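Local coordinates for putative endonuclease/exonuclease/phosphatase family protein (Bacteroides thetaiotaomicron, PDB 3MPR) that probably acts as a metal-dependent nuclease of the endonuclease/exonuclease/phosphatase family, cleaving phosphodiester bonds in nucleic acid, at residues G195-A209 and H229-V243. Residues are numbered along the deposited sequence; the frame is centred on the assembly and turned at random. Where two conformers were deposited one is given.
Sequences GVLCDSYEKCDYRYA and HIFVSPSFHVKRYGV
Tyr201 turns the edge of its ring onto a face of Tyr241 in a T-shaped stack, planes 86° apart and CD2 of Tyr201 3.7 Å from CE1 of Tyr241. The CA of Tyr201 sits over the same ring as a CH-pi donor, while Cys204 SG packs on Tyr241 CB at 3.8 Å. With CG anti to the backbone N (chi1 167°), the Tyr241 ring swings under the short helix 200-203. With an alanine at Tyr241, the edge of Tyr201 would probably lose the ring it faces and a gap is likely to open against this helix. On the opposite side of Tyr206-Tyr208, Arg240 runs beside Tyr206, its CD 3.8 Å from Tyr206 CD2. Just before strand 206-208, Asp205 OD2 accepts from His237 NE2 (2.6 Å) on its syn side, 22° out of the carboxylate plane. Both segments pass from one sheet of the DNase I-like two-sheet sandwich to the other: Cys198 and Asp199 pair antiparallel with Val232 and Phe231, then Tyr206-Tyr208 run parallel to Arg240-Gly242 as an edge strand within the chain. Ser200 N donates to Ile230 O (3.1 Å) in strand 228-232, while Ser200 CB meets Val238 CG1 of the other sheet at 4.0 Å. Further out, Asp199 caps the helix through OD1 to Tyr201 N, and its OD2 is held by Tyr188 and Arg226. Arg207 lays its guanidinium against one face of the Tyr201 ring, NE above it near the rim, and donates from NE and NH2 to Tyr201 O. Arg240 pairs with Glu286 and with Asp43 of the second subunit, whose Gln40 and Asp246 bind the hydroxyls of Tyr206 and Tyr208.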
loop_
_atom_site.group_PDB
_atom_site.type_symbol
_atom_site.label_atom_id
_atom_site.label_comp_id
_atom_site.label_asym_id
_atom_site.label_seq_id
_atom_site.Cartn_x
_atom_site.Cartn_y
_atom_site.Cartn_z
ATOM N N GLY A 195 29.937 4.720 0.496
ATOM C CA GLY A 195 29.017 5.385 1.404
ATOM C C GLY A 195 28.583 6.797 1.022
ATOM O O GLY A 195 28.048 7.524 1.866
ATOM N N VAL A 196 28.803 7.190 -0.234
ATOM C CA VAL A 196 28.291 8.468 -0.735
ATOM C C VAL A 196 26.765 8.445 -0.756
ATOM O O VAL A 196 26.118 9.443 -0.423
ATOM C CB VAL A 196 28.839 8.805 -2.157
ATOM C CG1 VAL A 196 28.186 10.065 -2.720
ATOM C CG2 VAL A 196 30.362 8.975 -2.116
ATOM N N LEU A 197 26.205 7.300 -1.151
ATOM C CA LEU A 197 24.752 7.063 -1.148
ATOM C C LEU A 197 24.459 5.743 -0.456
ATOM O O LEU A 197 25.326 4.875 -0.387
ATOM C CB LEU A 197 24.211 6.961 -2.572
ATOM C CG LEU A 197 24.212 8.234 -3.427
ATOM C CD1 LEU A 197 24.020 7.910 -4.918
ATOM C CD2 LEU A 197 23.143 9.199 -2.933
ATOM N N CYS A 198 23.221 5.591 0.012
ATOM C CA CYS A 198 22.744 4.360 0.632
ATOM C C CYS A 198 21.581 3.788 -0.154
ATOM O O CYS A 198 20.726 4.534 -0.618
ATOM C CB CYS A 198 22.260 4.651 2.056
ATOM S SG CYS A 198 23.575 5.374 3.096
ATOM N N ASP A 199 21.532 2.465 -0.270
ATOM C CA ASP A 199 20.376 1.789 -0.853
ATOM C C ASP A 199 19.258 1.737 0.192
ATOM O O ASP A 199 19.448 1.167 1.263
ATOM C CB ASP A 199 20.785 0.360 -1.247
ATOM C CG ASP A 199 19.684 -0.391 -1.946
ATOM O OD1 ASP A 199 18.555 0.147 -2.048
ATOM O OD2 ASP A 199 19.949 -1.526 -2.405
ATOM N N SER A 200 18.102 2.327 -0.101
ATOM C CA SER A 200 16.957 2.309 0.816
ATOM C C SER A 200 16.554 0.884 1.188
ATOM O O SER A 200 16.048 0.637 2.273
ATOM C CB SER A 200 15.732 2.993 0.187
ATOM O OG SER A 200 15.929 4.386 -0.015
ATOM N N TYR A 201 16.732 -0.045 0.254
ATOM C CA TYR A 201 16.420 -1.450 0.542
ATOM C C TYR A 201 17.246 -1.945 1.720
ATOM O O TYR A 201 16.749 -2.667 2.595
ATOM C CB TYR A 201 16.682 -2.332 -0.679
ATOM C CG TYR A 201 16.518 -3.807 -0.393
ATOM C CD1 TYR A 201 17.599 -4.578 0.035
ATOM C CD2 TYR A 201 15.277 -4.430 -0.537
ATOM C CE1 TYR A 201 17.451 -5.939 0.309
ATOM C CE2 TYR A 201 15.126 -5.794 -0.270
ATOM C CZ TYR A 201 16.217 -6.533 0.152
ATOM O OH TYR A 201 16.068 -7.872 0.425
ATOM N N GLU A 202 18.515 -1.548 1.743
ATOM C CA GLU A 202 19.430 -2.029 2.774
ATOM C C GLU A 202 19.312 -1.234 4.066
ATOM O O GLU A 202 19.456 -1.789 5.155
ATOM C CB GLU A 202 20.887 -2.002 2.286
ATOM C CG GLU A 202 21.165 -2.873 1.065
ATOM C CD GLU A 202 21.096 -4.373 1.356
ATOM O OE1 GLU A 202 21.060 -4.769 2.540
ATOM O OE2 GLU A 202 21.072 -5.155 0.387
ATOM N N LYS A 203 19.055 0.065 3.961
ATOM C CA LYS A 203 19.130 0.912 5.152
ATOM C C LYS A 203 17.803 1.138 5.890
ATOM O O LYS A 203 17.798 1.661 7.003
ATOM C CB LYS A 203 19.786 2.254 4.814
ATOM C CG LYS A 203 21.199 2.107 4.263
ATOM C CD LYS A 203 22.020 1.119 5.091
ATOM C CE LYS A 203 23.410 0.919 4.506
ATOM N NZ LYS A 203 24.160 -0.166 5.213
ATOM N N CYS A 204 16.686 0.762 5.274
ATOM C CA CYS A 204 15.382 0.988 5.887
ATOM C C CYS A 204 15.289 0.325 7.270
ATOM O O CYS A 204 15.873 -0.728 7.490
ATOM C CB CYS A 204 14.260 0.444 4.982
ATOM S SG CYS A 204 14.348 -1.332 4.648
ATOM N N ASP A 205 14.554 0.950 8.189
ATOM C CA ASP A 205 14.157 0.284 9.433
ATOM C C ASP A 205 13.215 -0.876 9.156
ATOM O O ASP A 205 13.369 -1.964 9.723
ATOM C CB ASP A 205 13.450 1.256 10.375
ATOM C CG ASP A 205 14.364 2.366 10.867
ATOM O OD1 ASP A 205 15.584 2.141 10.952
ATOM O OD2 ASP A 205 13.852 3.463 11.165
ATOM N N TYR A 206 12.233 -0.625 8.297
ATOM C CA TYR A 206 11.198 -1.601 7.985
ATOM C C TYR A 206 11.171 -1.942 6.485
ATOM O O TYR A 206 11.005 -1.060 5.641
ATOM C CB TYR A 206 9.817 -1.127 8.468
ATOM C CG TYR A 206 8.798 -2.244 8.400
ATOM C CD1 TYR A 206 8.516 -3.021 9.519
ATOM C CD2 TYR A 206 8.165 -2.564 7.196
ATOM C CE1 TYR A 206 7.610 -4.088 9.448
ATOM C CE2 TYR A 206 7.260 -3.616 7.116
ATOM C CZ TYR A 206 6.986 -4.371 8.237
ATOM O OH TYR A 206 6.106 -5.425 8.152
ATOM N N ARG A 207 11.339 -3.223 6.166
ATOM C CA ARG A 207 11.355 -3.676 4.780
ATOM C C ARG A 207 10.134 -4.535 4.445
ATOM O O ARG A 207 9.870 -5.548 5.105
ATOM C CB ARG A 207 12.644 -4.453 4.493
ATOM C CG ARG A 207 12.789 -4.952 3.040
ATOM C CD ARG A 207 13.954 -5.930 2.913
ATOM N NE ARG A 207 15.243 -5.293 3.152
ATOM C CZ ARG A 207 16.321 -5.919 3.615
ATOM N NH1 ARG A 207 16.278 -7.215 3.913
ATOM N NH2 ARG A 207 17.447 -5.242 3.794
ATOM N N TYR A 208 9.393 -4.108 3.424
ATOM C CA TYR A 208 8.235 -4.827 2.900
ATOM C C TYR A 208 8.528 -5.153 1.438
ATOM O O TYR A 208 8.377 -4.311 0.562
ATOM C CB TYR A 208 6.976 -3.950 3.011
ATOM C CG TYR A 208 5.700 -4.618 2.548
ATOM C CD1 TYR A 208 5.356 -5.881 2.994
ATOM C CD2 TYR A 208 4.839 -3.977 1.665
ATOM C CE1 TYR A 208 4.195 -6.500 2.570
ATOM C CE2 TYR A 208 3.666 -4.585 1.242
ATOM C CZ TYR A 208 3.355 -5.845 1.708
ATOM O OH TYR A 208 2.200 -6.454 1.304
ATOM N N ALA A 209 8.965 -6.378 1.177
ATOM C CA ALA A 209 9.485 -6.712 -0.144
ATOM C C ALA A 209 9.054 -8.109 -0.558
ATOM O O ALA A 209 9.805 -9.057 -0.398
ATOM C CB ALA A 209 11.005 -6.608 -0.151
ATOM N N HIS A 229 15.837 1.351 -8.027
ATOM C CA HIS A 229 16.362 1.648 -6.707
ATOM C C HIS A 229 16.011 3.063 -6.308
ATOM O O HIS A 229 15.755 3.924 -7.160
ATOM C CB HIS A 229 17.899 1.559 -6.689
ATOM C CG HIS A 229 18.448 0.249 -7.155
ATOM N ND1 HIS A 229 18.267 -0.926 -6.453
ATOM C CD2 HIS A 229 19.194 -0.070 -8.240
ATOM C CE1 HIS A 229 18.869 -1.912 -7.093
ATOM N NE2 HIS A 229 19.441 -1.419 -8.178
ATOM N N ILE A 230 16.027 3.295 -5.004
ATOM C CA ILE A 230 16.048 4.651 -4.475
ATOM C C ILE A 230 17.280 4.767 -3.586
ATOM O O ILE A 230 17.356 4.126 -2.544
ATOM C CB ILE A 230 14.763 4.975 -3.696
ATOM C CG1 ILE A 230 13.546 4.850 -4.637
ATOM C CG2 ILE A 230 14.835 6.376 -3.098
ATOM C CD1 ILE A 230 12.202 5.237 -3.993
ATOM N N PHE A 231 18.258 5.555 -4.031
ATOM C CA PHE A 231 19.484 5.783 -3.276
ATOM C C PHE A 231 19.355 7.137 -2.601
ATOM O O PHE A 231 18.795 8.074 -3.191
ATOM C CB PHE A 231 20.691 5.823 -4.218
ATOM C CG PHE A 231 20.976 4.514 -4.921
ATOM C CD1 PHE A 231 21.534 3.448 -4.229
ATOM C CD2 PHE A 231 20.720 4.367 -6.275
ATOM C CE1 PHE A 231 21.823 2.253 -4.873
ATOM C CE2 PHE A 231 21.004 3.180 -6.925
ATOM C CZ PHE A 231 21.566 2.121 -6.225
ATOM N N VAL A 232 19.867 7.260 -1.379
ATOM C CA VAL A 232 19.767 8.525 -0.661
ATOM C C VAL A 232 21.067 8.870 0.044
ATOM O O VAL A 232 21.848 7.991 0.384
ATOM C CB VAL A 232 18.627 8.513 0.394
ATOM C CG1 VAL A 232 17.278 8.263 -0.265
ATOM C CG2 VAL A 232 18.893 7.472 1.473
ATOM N N SER A 233 21.294 10.153 0.282
ATOM C CA SER A 233 22.445 10.544 1.093
ATOM C C SER A 233 22.315 9.912 2.483
ATOM O O SER A 233 21.214 9.720 2.982
ATOM C CB SER A 233 22.530 12.075 1.200
ATOM O OG SER A 233 22.619 12.692 -0.075
ATOM N N PRO A 234 23.449 9.579 3.121
ATOM C CA PRO A 234 23.362 8.918 4.430
ATOM C C PRO A 234 22.756 9.830 5.496
ATOM O O PRO A 234 22.390 9.349 6.564
ATOM C CB PRO A 234 24.824 8.601 4.779
ATOM C CG PRO A 234 25.601 8.803 3.509
ATOM C CD PRO A 234 24.833 9.766 2.664
ATOM N N SER A 235 22.633 11.123 5.205
ATOM C CA SER A 235 22.021 12.056 6.150
ATOM C C SER A 235 20.512 11.847 6.298
ATOM O O SER A 235 19.915 12.262 7.299
ATOM C CB SER A 235 22.335 13.505 5.759
ATOM O OG SER A 235 21.956 13.755 4.419
ATOM N N PHE A 236 19.889 11.194 5.312
ATOM C CA PHE A 236 18.490 10.802 5.463
ATOM C C PHE A 236 18.362 9.587 6.362
ATOM O O PHE A 236 19.175 8.669 6.302
ATOM C CB PHE A 236 17.842 10.426 4.122
ATOM C CG PHE A 236 17.493 11.587 3.264
ATOM C CD1 PHE A 236 16.350 12.339 3.519
ATOM C CD2 PHE A 236 18.282 11.913 2.170
ATOM C CE1 PHE A 236 16.014 13.407 2.704
ATOM C CE2 PHE A 236 17.946 12.982 1.352
ATOM C CZ PHE A 236 16.812 13.726 1.615
ATOM N N HIS A 237 17.321 9.562 7.175
ATOM C CA HIS A 237 16.977 8.324 7.858
ATOM C C HIS A 237 15.907 7.603 7.039
ATOM O O HIS A 237 14.869 8.183 6.724
ATOM C CB HIS A 237 16.449 8.582 9.258
ATOM C CG HIS A 237 16.177 7.322 10.016
ATOM N ND1 HIS A 237 17.185 6.483 10.442
ATOM C CD2 HIS A 237 15.016 6.731 10.380
ATOM C CE1 HIS A 237 16.655 5.440 11.058
ATOM N NE2 HIS A 237 15.340 5.567 11.034
ATOM N N VAL A 238 16.167 6.351 6.682
ATOM C CA VAL A 238 15.235 5.611 5.841
ATOM C C VAL A 238 14.317 4.804 6.767
ATOM O O VAL A 238 14.754 3.842 7.393
ATOM C CB VAL A 238 15.961 4.676 4.850
ATOM C CG1 VAL A 238 14.945 3.936 3.980
ATOM C CG2 VAL A 238 16.936 5.477 3.957
ATOM N N LYS A 239 13.062 5.225 6.862
ATOM C CA LYS A 239 12.104 4.599 7.762
ATOM C C LYS A 239 11.567 3.292 7.180
ATOM O O LYS A 239 11.497 2.273 7.872
ATOM C CB LYS A 239 10.938 5.549 8.040
ATOM C CG LYS A 239 11.351 6.899 8.619
ATOM C CD LYS A 239 11.587 6.824 10.124
ATOM C CE LYS A 239 10.280 6.564 10.873
ATOM N NZ LYS A 239 10.486 6.540 12.341
ATOM N N ARG A 240 11.194 3.305 5.905
ATOM C CA ARG A 240 10.466 2.148 5.379
ATOM C C ARG A 240 10.608 2.028 3.874
ATOM O O ARG A 240 10.673 3.026 3.169
ATOM C CB ARG A 240 8.986 2.228 5.790
ATOM C CG ARG A 240 8.147 0.979 5.483
ATOM C CD ARG A 240 6.911 0.898 6.408
ATOM N NE ARG A 240 5.996 2.022 6.208
ATOM C CZ ARG A 240 4.842 2.185 6.850
ATOM N NH1 ARG A 240 4.441 1.294 7.762
ATOM N NH2 ARG A 240 4.086 3.252 6.586
ATOM N N TYR A 241 10.677 0.786 3.408
ATOM C CA TYR A 241 10.800 0.471 1.998
ATOM C C TYR A 241 9.676 -0.506 1.685
ATOM O O TYR A 241 9.429 -1.453 2.443
ATOM C CB TYR A 241 12.166 -0.177 1.744
ATOM C CG TYR A 241 12.362 -0.851 0.391
ATOM C CD1 TYR A 241 11.821 -2.115 0.134
ATOM C CD2 TYR A 241 13.118 -0.245 -0.613
ATOM C CE1 TYR A 241 12.014 -2.746 -1.081
ATOM C CE2 TYR A 241 13.332 -0.878 -1.845
ATOM C CZ TYR A 241 12.779 -2.123 -2.071
ATOM O OH TYR A 241 12.965 -2.759 -3.279
ATOM N N GLY A 242 8.983 -0.274 0.581
ATOM C CA GLY A 242 7.959 -1.197 0.132
ATOM C C GLY A 242 7.963 -1.352 -1.377
ATOM O O GLY A 242 8.198 -0.399 -2.112
ATOM N N VAL A 243 7.737 -2.575 -1.836
ATOM C CA VAL A 243 7.401 -2.824 -3.228
ATOM C C VAL A 243 5.897 -3.064 -3.297
ATOM O O VAL A 243 5.362 -3.945 -2.613
ATOM C CB VAL A 243 8.155 -4.056 -3.759
ATOM C CG1 VAL A 243 7.706 -4.396 -5.152
ATOM C CG2 VAL A 243 9.660 -3.805 -3.731
HETATM O O HOH W 1 25.388 12.741 -0.559
HETATM O O HOH W 2 15.940 1.202 -3.113
HETATM O O HOH W 3 17.224 -1.612 -4.121
HETATM O O HOH W 4 18.459 5.022 7.631
HETATM O O HOH W 5 11.461 3.834 11.679
HETATM O O HOH W 6 5.927 -5.906 -0.934
#